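Probable porin (Pseudomonas aeruginosa, PDB 4FT6) probably forms a beta-barrel channel in the outer membrane through which small solutes diffuse. Local coordinates at residues K37-A42 and R78-L84; L253-F257 and P288-D292; W345-V351 and R366-L372. One frame throughout, in Å; residues are numbered along the deposited sequence.

Interaction 1: residues K37-A42 and R78-L84; sequences KQEEWA and RAGSGLL. With C8E ((hydroxyethyloxy)tri(ethyloxy)octane), chain C.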
loop_
_atom_site.group_PDB
_atom_site.type_symbol
_atom_site.label_atom_id
_atom_site.label_comp_id
_atom_site.label_asym_id
_atom_site.label_seq_id
_atom_site.Cartn_x
_atom_site.Cartn_y
_atom_site.Cartn_z
ATOM N N LYS A 37 -24.235 -4.410 -1.188
ATOM C CA LYS A 37 -23.116 -5.337 -1.190
ATOM C C LYS A 37 -22.165 -5.092 -2.355
ATOM O O LYS A 37 -22.597 -4.732 -3.447
ATOM C CB LYS A 37 -23.678 -6.758 -1.290
ATOM C CG LYS A 37 -22.672 -7.860 -1.132
ATOM C CD LYS A 37 -23.199 -9.155 -1.738
ATOM C CE LYS A 37 -24.517 -9.605 -1.148
ATOM N NZ LYS A 37 -24.881 -10.947 -1.694
ATOM N N GLN A 38 -20.870 -5.262 -2.107
ATOM C CA GLN A 38 -19.906 -5.438 -3.184
ATOM C C GLN A 38 -19.411 -6.868 -3.086
ATOM O O GLN A 38 -18.668 -7.208 -2.159
ATOM C CB GLN A 38 -18.716 -4.483 -3.049
ATOM C CG GLN A 38 -19.045 -3.009 -3.179
ATOM C CD GLN A 38 -17.930 -2.101 -2.654
ATOM O OE1 GLN A 38 -16.846 -2.563 -2.275
ATOM N NE2 GLN A 38 -18.204 -0.801 -2.617
ATOM N N GLU A 39 -19.825 -7.717 -4.024
ATOM C CA GLU A 39 -19.373 -9.106 -4.011
ATOM C C GLU A 39 -18.907 -9.548 -5.376
ATOM O O GLU A 39 -19.732 -9.799 -6.256
ATOM C CB GLU A 39 -20.486 -10.043 -3.551
ATOM C CG GLU A 39 -20.082 -11.500 -3.532
ATOM C CD GLU A 39 -21.243 -12.407 -3.202
ATOM O OE1 GLU A 39 -22.390 -12.046 -3.548
ATOM O OE2 GLU A 39 -21.011 -13.474 -2.597
ATOM N N GLU A 40 -17.594 -9.661 -5.551
ATOM C CA GLU A 40 -17.036 -10.090 -6.835
ATOM C C GLU A 40 -15.960 -11.160 -6.681
ATOM O O GLU A 40 -15.413 -11.366 -5.594
ATOM C CB GLU A 40 -16.506 -8.891 -7.633
ATOM C CG GLU A 40 -17.598 -7.976 -8.164
ATOM C CD GLU A 40 -17.052 -6.765 -8.894
ATOM O OE1 GLU A 40 -17.525 -6.487 -10.025
ATOM O OE2 GLU A 40 -16.155 -6.089 -8.337
ATOM N N TRP A 41 -15.674 -11.843 -7.780
ATOM C CA TRP A 41 -14.657 -12.880 -7.799
ATOM C C TRP A 41 -13.856 -12.801 -9.105
ATOM O O TRP A 41 -14.438 -12.787 -10.192
ATOM C CB TRP A 41 -15.326 -14.233 -7.684
ATOM C CG TRP A 41 -14.374 -15.360 -7.645
ATOM C CD1 TRP A 41 -13.108 -15.346 -7.142
ATOM C CD2 TRP A 41 -14.608 -16.690 -8.125
ATOM N NE1 TRP A 41 -12.539 -16.590 -7.275
ATOM C CE2 TRP A 41 -13.438 -17.433 -7.878
ATOM C CE3 TRP A 41 -15.695 -17.324 -8.738
ATOM C CZ2 TRP A 41 -13.322 -18.781 -8.228
ATOM C CZ3 TRP A 41 -15.583 -18.660 -9.085
ATOM C CH2 TRP A 41 -14.405 -19.377 -8.831
ATOM N N ALA A 42 -12.530 -12.761 -8.999
ATOM C CA ALA A 42 -11.679 -12.472 -10.149
ATOM C C ALA A 42 -10.346 -13.191 -10.060
ATOM O O ALA A 42 -9.881 -13.541 -8.972
ATOM C CB ALA A 42 -11.444 -10.966 -10.272
ATOM N N ARG A 78 -23.862 -5.391 -7.567
ATOM C CA ARG A 78 -22.875 -5.606 -6.524
ATOM C C ARG A 78 -21.434 -5.510 -7.005
ATOM O O ARG A 78 -20.603 -6.286 -6.546
ATOM C CB ARG A 78 -23.112 -6.982 -5.881
ATOM C CG ARG A 78 -23.155 -8.130 -6.873
ATOM C CD ARG A 78 -23.453 -9.466 -6.216
ATOM N NE ARG A 78 -23.752 -10.476 -7.237
ATOM C CZ ARG A 78 -22.893 -11.392 -7.680
ATOM N NH1 ARG A 78 -21.671 -11.460 -7.173
ATOM N NH2 ARG A 78 -23.262 -12.247 -8.626
ATOM N N ALA A 79 -21.132 -4.543 -7.877
ATOM C CA ALA A 79 -19.897 -4.583 -8.680
ATOM C C ALA A 79 -18.726 -3.615 -8.364
ATOM O O ALA A 79 -17.652 -3.733 -8.959
ATOM C CB ALA A 79 -20.248 -4.525 -10.191
ATOM N N GLY A 80 -18.893 -2.664 -7.458
ATOM C CA GLY A 80 -17.808 -1.713 -7.248
ATOM C C GLY A 80 -16.666 -2.169 -6.347
ATOM O O GLY A 80 -16.051 -1.352 -5.670
ATOM N N SER A 81 -16.360 -3.462 -6.345
ATOM C CA SER A 81 -15.463 -4.017 -5.328
ATOM C C SER A 81 -14.013 -3.569 -5.437
ATOM O O SER A 81 -13.259 -3.669 -4.464
ATOM C CB SER A 81 -15.499 -5.541 -5.358
ATOM O OG SER A 81 -14.623 -6.030 -6.353
ATOM N N GLY A 82 -13.617 -3.100 -6.617
ATOM C CA GLY A 82 -12.234 -2.747 -6.869
ATOM C C GLY A 82 -11.389 -3.860 -7.462
ATOM O O GLY A 82 -10.194 -3.676 -7.660
ATOM N N LEU A 83 -11.995 -5.011 -7.747
ATOM C CA LEU A 83 -11.282 -6.096 -8.430
ATOM C C LEU A 83 -11.319 -5.872 -9.928
ATOM O O LEU A 83 -10.466 -6.375 -10.671
ATOM C CB LEU A 83 -11.932 -7.457 -8.170
ATOM C CG LEU A 83 -12.244 -7.931 -6.764
ATOM C CD1 LEU A 83 -12.581 -9.411 -6.778
ATOM C CD2 LEU A 83 -11.071 -7.652 -5.871
ATOM N N LEU A 84 -12.333 -5.134 -10.369
ATOM C CA LEU A 84 -12.613 -4.969 -11.792
ATOM C C LEU A 84 -13.063 -3.544 -12.088
ATOM O O LEU A 84 -13.681 -2.891 -11.237
ATOM C CB LEU A 84 -13.717 -5.938 -12.241
ATOM C CG LEU A 84 -13.579 -7.454 -12.128
ATOM C CD1 LEU A 84 -14.940 -8.074 -12.381
ATOM C CD2 LEU A 84 -12.566 -8.000 -13.124
HETATM C C3 C8E C . -20.752 -17.219 -6.662
HETATM C C4 C8E C . -19.511 -18.058 -6.937
HETATM C C5 C8E C . -18.273 -17.405 -6.333
HETATM C C6 C8E C . -17.511 -18.381 -5.443
HETATM C C7 C8E C . -16.049 -17.985 -5.257
HETATM C C8 C8E C . -15.387 -18.838 -4.179
HETATM O O9 C8E C . -14.053 -19.150 -4.532
HETATM C C10 C8E C . -13.100 -18.314 -3.909
HETATM C C11 C8E C . -11.718 -18.963 -3.959
HETATM O O12 C8E C . -10.744 -18.128 -3.373
HETATM C C13 C8E C . -9.939 -18.824 -2.449
#

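Interaction 2: residues L253-F257 and P288-D292; sequences LTGFF and PLVND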
loop_
_atom_site.group_PDB
_atom_site.type_symbol
_atom_site.label_atom_id
_atom_site.label_comp_id
_atom_site.label_asym_id
_atom_site.label_seq_id
_atom_site.Cartn_x
_atom_site.Cartn_y
_atom_site.Cartn_z
ATOM N N LEU A 253 0.488 12.190 12.692
ATOM C CA LEU A 253 1.436 11.422 13.498
ATOM C C LEU A 253 1.023 9.958 13.596
ATOM O O LEU A 253 -0.172 9.639 13.668
ATOM C CB LEU A 253 1.530 12.021 14.902
ATOM C CG LEU A 253 2.338 11.315 15.998
ATOM C CD1 LEU A 253 3.829 11.598 15.881
ATOM C CD2 LEU A 253 1.832 11.754 17.359
ATOM N N THR A 254 2.018 9.075 13.598
ATOM C CA THR A 254 1.796 7.642 13.727
ATOM C C THR A 254 3.007 7.057 14.426
ATOM O O THR A 254 4.106 7.604 14.340
ATOM C CB THR A 254 1.616 6.946 12.349
ATOM O OG1 THR A 254 1.634 5.523 12.523
ATOM C CG2 THR A 254 2.745 7.327 11.392
ATOM N N GLY A 255 2.808 5.950 15.124
ATOM C CA GLY A 255 3.903 5.289 15.802
ATOM C C GLY A 255 3.399 4.002 16.415
ATOM O O GLY A 255 2.206 3.855 16.687
ATOM N N PHE A 256 4.291 3.048 16.628
ATOM C CA PHE A 256 3.893 1.845 17.331
ATOM C C PHE A 256 5.060 1.261 18.093
ATOM O O PHE A 256 6.209 1.683 17.930
ATOM C CB PHE A 256 3.369 0.799 16.355
ATOM C CG PHE A 256 4.419 0.278 15.402
ATOM C CD1 PHE A 256 5.343 -0.679 15.814
ATOM C CD2 PHE A 256 4.469 0.724 14.083
ATOM C CE1 PHE A 256 6.317 -1.160 14.949
ATOM C CE2 PHE A 256 5.444 0.233 13.201
ATOM C CZ PHE A 256 6.368 -0.709 13.640
ATOM N N PHE A 257 4.750 0.254 18.895
ATOM C CA PHE A 257 5.748 -0.508 19.599
ATOM C C PHE A 257 5.317 -1.951 19.499
ATOM O O PHE A 257 4.131 -2.264 19.651
ATOM C CB PHE A 257 5.802 -0.100 21.062
ATOM C CG PHE A 257 6.528 -1.083 21.924
ATOM C CD1 PHE A 257 7.910 -1.065 21.997
ATOM C CD2 PHE A 257 5.833 -2.034 22.656
ATOM C CE1 PHE A 257 8.584 -1.974 22.793
ATOM C CE2 PHE A 257 6.500 -2.952 23.451
ATOM C CZ PHE A 257 7.876 -2.921 23.523
ATOM N N PRO A 288 1.941 4.623 5.122
ATOM C CA PRO A 288 2.566 3.811 6.175
ATOM C C PRO A 288 1.966 4.078 7.554
ATOM O O PRO A 288 2.563 3.628 8.540
ATOM C CB PRO A 288 4.013 4.290 6.169
ATOM C CG PRO A 288 3.893 5.776 5.731
ATOM C CD PRO A 288 2.786 5.757 4.686
ATOM N N LEU A 289 0.842 4.799 7.641
ATOM C CA LEU A 289 0.206 5.043 8.954
ATOM C C LEU A 289 -0.189 3.715 9.587
ATOM O O LEU A 289 -0.651 2.800 8.889
ATOM C CB LEU A 289 -1.025 5.946 8.845
ATOM C CG LEU A 289 -0.837 7.271 8.104
ATOM C CD1 LEU A 289 -2.157 8.012 7.995
ATOM C CD2 LEU A 289 0.206 8.129 8.779
ATOM N N VAL A 290 -0.001 3.607 10.900
ATOM C CA VAL A 290 -0.225 2.343 11.610
ATOM C C VAL A 290 -1.667 1.838 11.550
ATOM O O VAL A 290 -1.897 0.627 11.488
ATOM C CB VAL A 290 0.264 2.416 13.084
ATOM C CG1 VAL A 290 -0.596 3.419 13.901
ATOM C CG2 VAL A 290 0.309 1.016 13.718
ATOM N N ASN A 291 -2.625 2.761 11.563
ATOM C CA ASN A 291 -4.034 2.400 11.436
ATOM C C ASN A 291 -4.541 2.401 10.007
ATOM O O ASN A 291 -5.746 2.542 9.786
ATOM C CB ASN A 291 -4.922 3.336 12.255
ATOM C CG ASN A 291 -5.003 2.936 13.705
ATOM O OD1 ASN A 291 -4.704 1.793 14.067
ATOM N ND2 ASN A 291 -5.413 3.878 14.551
ATOM N N ASP A 292 -3.639 2.280 9.032
ATOM C CA ASP A 292 -4.089 2.113 7.656
ATOM C C ASP A 292 -4.371 0.629 7.499
ATOM O O ASP A 292 -3.492 -0.152 7.138
ATOM C CB ASP A 292 -3.042 2.568 6.642
ATOM C CG ASP A 292 -3.586 2.610 5.225
ATOM O OD1 ASP A 292 -4.559 1.865 4.923
ATOM O OD2 ASP A 292 -3.038 3.390 4.411
#

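Interaction 3: residues W345-V351 and R366-L372; sequences WERDVDV and RWRNAML. With C8E ((hydroxyethyloxy)tri(ethyloxy)octane), chain E.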
loop_
_atom_site.group_PDB
_atom_site.type_symbol
_atom_site.label_atom_id
_atom_site.label_comp_id
_atom_site.label_asym_id
_atom_site.label_seq_id
_atom_site.Cartn_x
_atom_site.Cartn_y
_atom_site.Cartn_z
ATOM N N TRP A 345 -14.695 2.126 15.104
ATOM C CA TRP A 345 -13.774 1.070 15.494
ATOM C C TRP A 345 -13.785 -0.030 14.448
ATOM O O TRP A 345 -14.835 -0.345 13.878
ATOM C CB TRP A 345 -14.086 0.518 16.901
ATOM C CG TRP A 345 -15.419 -0.219 17.056
ATOM C CD1 TRP A 345 -16.552 0.263 17.643
ATOM C CD2 TRP A 345 -15.726 -1.561 16.632
ATOM N NE1 TRP A 345 -17.546 -0.690 17.607
ATOM C CE2 TRP A 345 -17.069 -1.816 16.992
ATOM C CE3 TRP A 345 -15.002 -2.566 15.979
ATOM C CZ2 TRP A 345 -17.701 -3.039 16.723
ATOM C CZ3 TRP A 345 -15.629 -3.774 15.698
ATOM C CH2 TRP A 345 -16.968 -4.004 16.078
ATOM N N GLU A 346 -12.614 -0.601 14.184
ATOM C CA GLU A 346 -12.491 -1.675 13.213
ATOM C C GLU A 346 -11.753 -2.831 13.860
ATOM O O GLU A 346 -10.801 -2.628 14.625
ATOM C CB GLU A 346 -11.772 -1.210 11.934
ATOM C CG GLU A 346 -11.533 -2.317 10.902
ATOM C CD GLU A 346 -10.911 -1.810 9.595
ATOM O OE1 GLU A 346 -11.082 -0.611 9.255
ATOM O OE2 GLU A 346 -10.253 -2.618 8.892
ATOM N N ARG A 347 -12.211 -4.042 13.557
ATOM C CA ARG A 347 -11.631 -5.267 14.097
ATOM C C ARG A 347 -11.300 -6.143 12.900
ATOM O O ARG A 347 -12.207 -6.569 12.181
ATOM C CB ARG A 347 -12.656 -5.977 14.997
ATOM C CG ARG A 347 -12.193 -7.309 15.553
ATOM C CD ARG A 347 -13.111 -8.447 15.157
ATOM N NE ARG A 347 -13.006 -8.720 13.728
ATOM C CZ ARG A 347 -13.630 -9.703 13.091
ATOM N NH1 ARG A 347 -14.422 -10.539 13.742
ATOM N NH2 ARG A 347 -13.452 -9.841 11.789
ATOM N N ASP A 348 -10.009 -6.388 12.674
ATOM C CA ASP A 348 -9.556 -7.183 11.534
ATOM C C ASP A 348 -9.089 -8.537 12.017
ATOM O O ASP A 348 -8.601 -8.650 13.131
ATOM C CB ASP A 348 -8.373 -6.507 10.832
ATOM C CG ASP A 348 -8.752 -5.222 10.120
ATOM O OD1 ASP A 348 -9.962 -4.925 10.010
ATOM O OD2 ASP A 348 -7.824 -4.510 9.659
ATOM N N VAL A 349 -9.221 -9.557 11.176
ATOM C CA VAL A 349 -8.678 -10.881 11.472
ATOM C C VAL A 349 -8.055 -11.481 10.226
ATOM O O VAL A 349 -8.691 -11.548 9.173
ATOM C CB VAL A 349 -9.743 -11.847 12.018
ATOM C CG1 VAL A 349 -9.220 -13.285 11.997
ATOM C CG2 VAL A 349 -10.139 -11.451 13.423
ATOM N N ASP A 350 -6.802 -11.902 10.345
ATOM C CA ASP A 350 -6.047 -12.399 9.204
ATOM C C ASP A 350 -5.586 -13.810 9.508
ATOM O O ASP A 350 -4.937 -14.049 10.527
ATOM C CB ASP A 350 -4.819 -11.515 8.984
ATOM C CG ASP A 350 -4.555 -11.225 7.518
ATOM O OD1 ASP A 350 -3.892 -12.045 6.838
ATOM O OD2 ASP A 350 -4.999 -10.159 7.047
ATOM N N VAL A 351 -5.931 -14.757 8.648
ATOM C CA VAL A 351 -5.364 -16.093 8.765
ATOM C C VAL A 351 -4.738 -16.452 7.432
ATOM O O VAL A 351 -5.331 -16.212 6.377
ATOM C CB VAL A 351 -6.411 -17.130 9.140
ATOM C CG1 VAL A 351 -5.750 -18.483 9.324
ATOM C CG2 VAL A 351 -7.121 -16.714 10.419
ATOM N N ARG A 366 -5.337 -17.366 1.949
ATOM C CA ARG A 366 -5.415 -16.392 3.022
ATOM C C ARG A 366 -6.819 -15.814 3.134
ATOM O O ARG A 366 -7.456 -15.486 2.130
ATOM C CB ARG A 366 -4.388 -15.287 2.763
ATOM C CG ARG A 366 -4.613 -13.985 3.496
ATOM C CD ARG A 366 -3.424 -13.086 3.244
ATOM N NE ARG A 366 -3.636 -11.721 3.721
ATOM C CZ ARG A 366 -2.684 -10.799 3.780
ATOM N NH1 ARG A 366 -1.450 -11.102 3.401
ATOM N NH2 ARG A 366 -2.962 -9.582 4.221
ATOM N N TRP A 367 -7.303 -15.692 4.361
ATOM C CA TRP A 367 -8.639 -15.165 4.585
ATOM C C TRP A 367 -8.548 -13.887 5.420
ATOM O O TRP A 367 -7.880 -13.857 6.460
ATOM C CB TRP A 367 -9.500 -16.235 5.260
ATOM C CG TRP A 367 -10.784 -15.747 5.852
ATOM C CD1 TRP A 367 -11.761 -15.021 5.225
ATOM C CD2 TRP A 367 -11.257 -15.996 7.186
ATOM N NE1 TRP A 367 -12.805 -14.789 6.101
ATOM C CE2 TRP A 367 -12.516 -15.373 7.309
ATOM C CE3 TRP A 367 -10.731 -16.667 8.290
ATOM C CZ2 TRP A 367 -13.255 -15.407 8.498
ATOM C CZ3 TRP A 367 -11.465 -16.703 9.468
ATOM C CH2 TRP A 367 -12.713 -16.078 9.563
ATOM N N ARG A 368 -9.190 -12.822 4.958
ATOM C CA ARG A 368 -9.189 -11.577 5.714
ATOM C C ARG A 368 -10.610 -11.154 6.037
ATOM O O ARG A 368 -11.460 -11.027 5.140
ATOM C CB ARG A 368 -8.456 -10.473 4.955
ATOM C CG ARG A 368 -7.075 -10.908 4.479
ATOM C CD ARG A 368 -6.378 -9.834 3.675
ATOM N NE ARG A 368 -6.309 -8.580 4.419
ATOM C CZ ARG A 368 -5.820 -7.441 3.942
ATOM N NH1 ARG A 368 -5.334 -7.374 2.707
ATOM N NH2 ARG A 368 -5.825 -6.365 4.713
ATOM N N ASN A 369 -10.854 -10.941 7.328
ATOM C CA ASN A 369 -12.179 -10.604 7.821
ATOM C C ASN A 369 -12.144 -9.299 8.610
ATOM O O ASN A 369 -11.243 -9.099 9.430
ATOM C CB ASN A 369 -12.702 -11.737 8.710
ATOM C CG ASN A 369 -14.152 -11.570 9.059
ATOM O OD1 ASN A 369 -14.499 -10.853 9.991
ATOM N ND2 ASN A 369 -15.017 -12.233 8.309
ATOM N N ALA A 370 -13.108 -8.409 8.374
ATOM C CA ALA A 370 -13.125 -7.129 9.089
ATOM C C ALA A 370 -14.522 -6.652 9.439
ATOM O O ALA A 370 -15.450 -6.775 8.635
ATOM C CB ALA A 370 -12.404 -6.064 8.306
ATOM N N MET A 371 -14.653 -6.100 10.643
ATOM C CA MET A 371 -15.875 -5.442 11.062
ATOM C C MET A 371 -15.559 -3.973 11.262
ATOM O O MET A 371 -14.538 -3.631 11.869
ATOM C CB MET A 371 -16.381 -6.016 12.392
ATOM C CG MET A 371 -16.914 -7.443 12.344
ATOM S SD MET A 371 -17.775 -7.881 13.874
ATOM C CE MET A 371 -18.384 -9.518 13.488
ATOM N N LEU A 372 -16.432 -3.104 10.771
ATOM C CA LEU A 372 -16.280 -1.679 11.014
ATOM C C LEU A 372 -17.618 -1.121 11.462
ATOM O O LEU A 372 -18.650 -1.374 10.827
ATOM C CB LEU A 372 -15.818 -0.961 9.749
ATOM C CG LEU A 372 -15.848 0.562 9.877
ATOM C CD1 LEU A 372 -14.700 1.017 10.746
ATOM C CD2 LEU A 372 -15.805 1.235 8.513
HETATM C C1 C8E E . -19.175 -12.898 13.656
HETATM C C2 C8E E . -17.719 -13.243 13.944
HETATM C C3 C8E E . -16.852 -13.088 12.690
HETATM C C4 C8E E . -16.407 -14.441 12.143
HETATM C C5 C8E E . -14.889 -14.634 12.205
HETATM C C6 C8E E . -14.279 -14.033 13.468
HETATM C C7 C8E E . -12.834 -14.476 13.706
HETATM C C8 C8E E . -12.616 -15.984 13.613
HETATM O O9 C8E E . -11.233 -16.270 13.524
HETATM C C10 C8E E . -10.684 -16.875 14.678
HETATM C C11 C8E E . -9.205 -17.210 14.463
HETATM O O12 C8E E . -8.418 -16.034 14.500
HETATM C C13 C8E E . -7.492 -16.003 15.568
#

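Interaction 1: residues K37-A42 and R78-L84
Beta-barrel porins often fold a loop back against their own wall, and here residues 78-84, in the loop between strands 58-71 and 95-107, lie along strand 37-50 of an OprD-family barrel. Lys-37 opens the contact: its O receives a CA-H...O contact from Arg-78 CA at 3.2 Å, while its NZ forms a salt bridge with Glu-39. Gln-38 follows, its side chain beside Gly-80 and Ser-81, with CD 3.6 Å from Gly-80 O. At Glu-39 the backbone pairs with the loop: Glu-39 N donates to Arg-78 O (3.0 Å), and Arg-78 NH1 returns a weak bond to Glu-39 O (2.7 Å). Its carboxylate meets Tyr-23 and, more remotely, the charge of Arg-78, which also bridges to Asp-73. Glu-40 points into the loop, where Ser-81 OG donates to its OE2 at 2.5 Å; the same OG accepts from Leu-83 N (3.1 Å) in an ST turn, and Ser-74 holds the other carboxylate oxygen. Trp-41 turns away, one ring face covered by detergent, consistent with a membrane-facing surface. Ala-42 faces the loop again, its CB 4.0 Å from Leu-83 CD1 and 4.3 Å from Leu-84 CD2.

Interaction 2: residues L253-F257 and P288-D292
This is a small contact between a barrel strand and a loop, with one side-chain-to-backbone hydrogen bond at its centre. Residues 253-257 belong to strand 249-261, whereas 288-292 sit in the long loop between strands 264-274 and 304-313. It illustrates how a loop without regular structure can bond to a sheet whose own backbone groups are largely engaged: Thr-254 pairs with Gly-233 and Gly-255 with Tyr-270 in the flanking strands, so a side chain serves the loop. Thr-254 points toward it with chi1 in the t well, and OG1 accepts from Val-290 N at 3.0 Å. The other branch of this side chain is apposed to Leu-289, with Thr-254 CG2 and Leu-289 CD2 3.7 Å apart. A type I turn from Leu-289 to Asp-292, closed by Asp-292 N to Leu-289 O (3.0 Å), presents Val-290 to the strand; Val-290 CG2 lies 4.0 Å from Phe-256 CB. Within the turn, Asn-291 bonds to Gln-271 of strand 264-274 and to Ser-305 and Gln-307 of strand 304-313. Only 217 Å² is buried between the segments, so the contact rests on one directional bond and a few apolar touches.

Interaction 3: residues W345-V351 and R366-L372
Alternating residues give this antiparallel hairpin two different faces, and rotamers decide what each side chain meets. Strands 342-354 and 364-374 pair through hydrogen-bonded partners such as Val-349 with Asn-369: Val-349 N donates to Asn-369 O at 2.7 Å. On the face of Arg-347, Val-349 and Trp-367, the Arg-347 side chain bends, chi2 lying between wells at -122° and chi3 in p. This brings Arg-347 NH2 a very short 2.3 Å from Asn-369 OD1 and sets Met-371 CG over one guanidinium face. Met-371, m then t and t, reaches C8E C1 with its CE (3.5 Å). On the face of Asp-348 and Ala-370, Asp-350 adopts an off-well chi1 of -139° and bridges two arginines: OD1 to Arg-366 NE (3.1 Å), over one guanidinium face, and OD2 to Arg-368 NE (3.3 Å). Asp-348 pairs with Arg-327. Detergent on one face and charge clusters on the other are consistent with a lipid-facing exterior, despite Arg-347 there, and a polar side toward the channel.

Along the chain the three contacts come in series, 1, 2, then 3, yet the closed barrel brings the first and last together: strands 380-392 and 14-28 are the staves between strand 364-374 of interaction 3 and strand 37-50 of interaction 1. Their centres lie 18 Å apart, as do those of interactions 2 and 3, while 1 and 2 are separated by 28 Å. Interactions 2 and 3 approach within about 6 Å between nearest atoms, linked by one loop: just past 288-292, Gln-294 and Val-295 bond to Asp-348 and Glu-346. That loop thus spans between separate parts of the wall, probably helping to shape the channel.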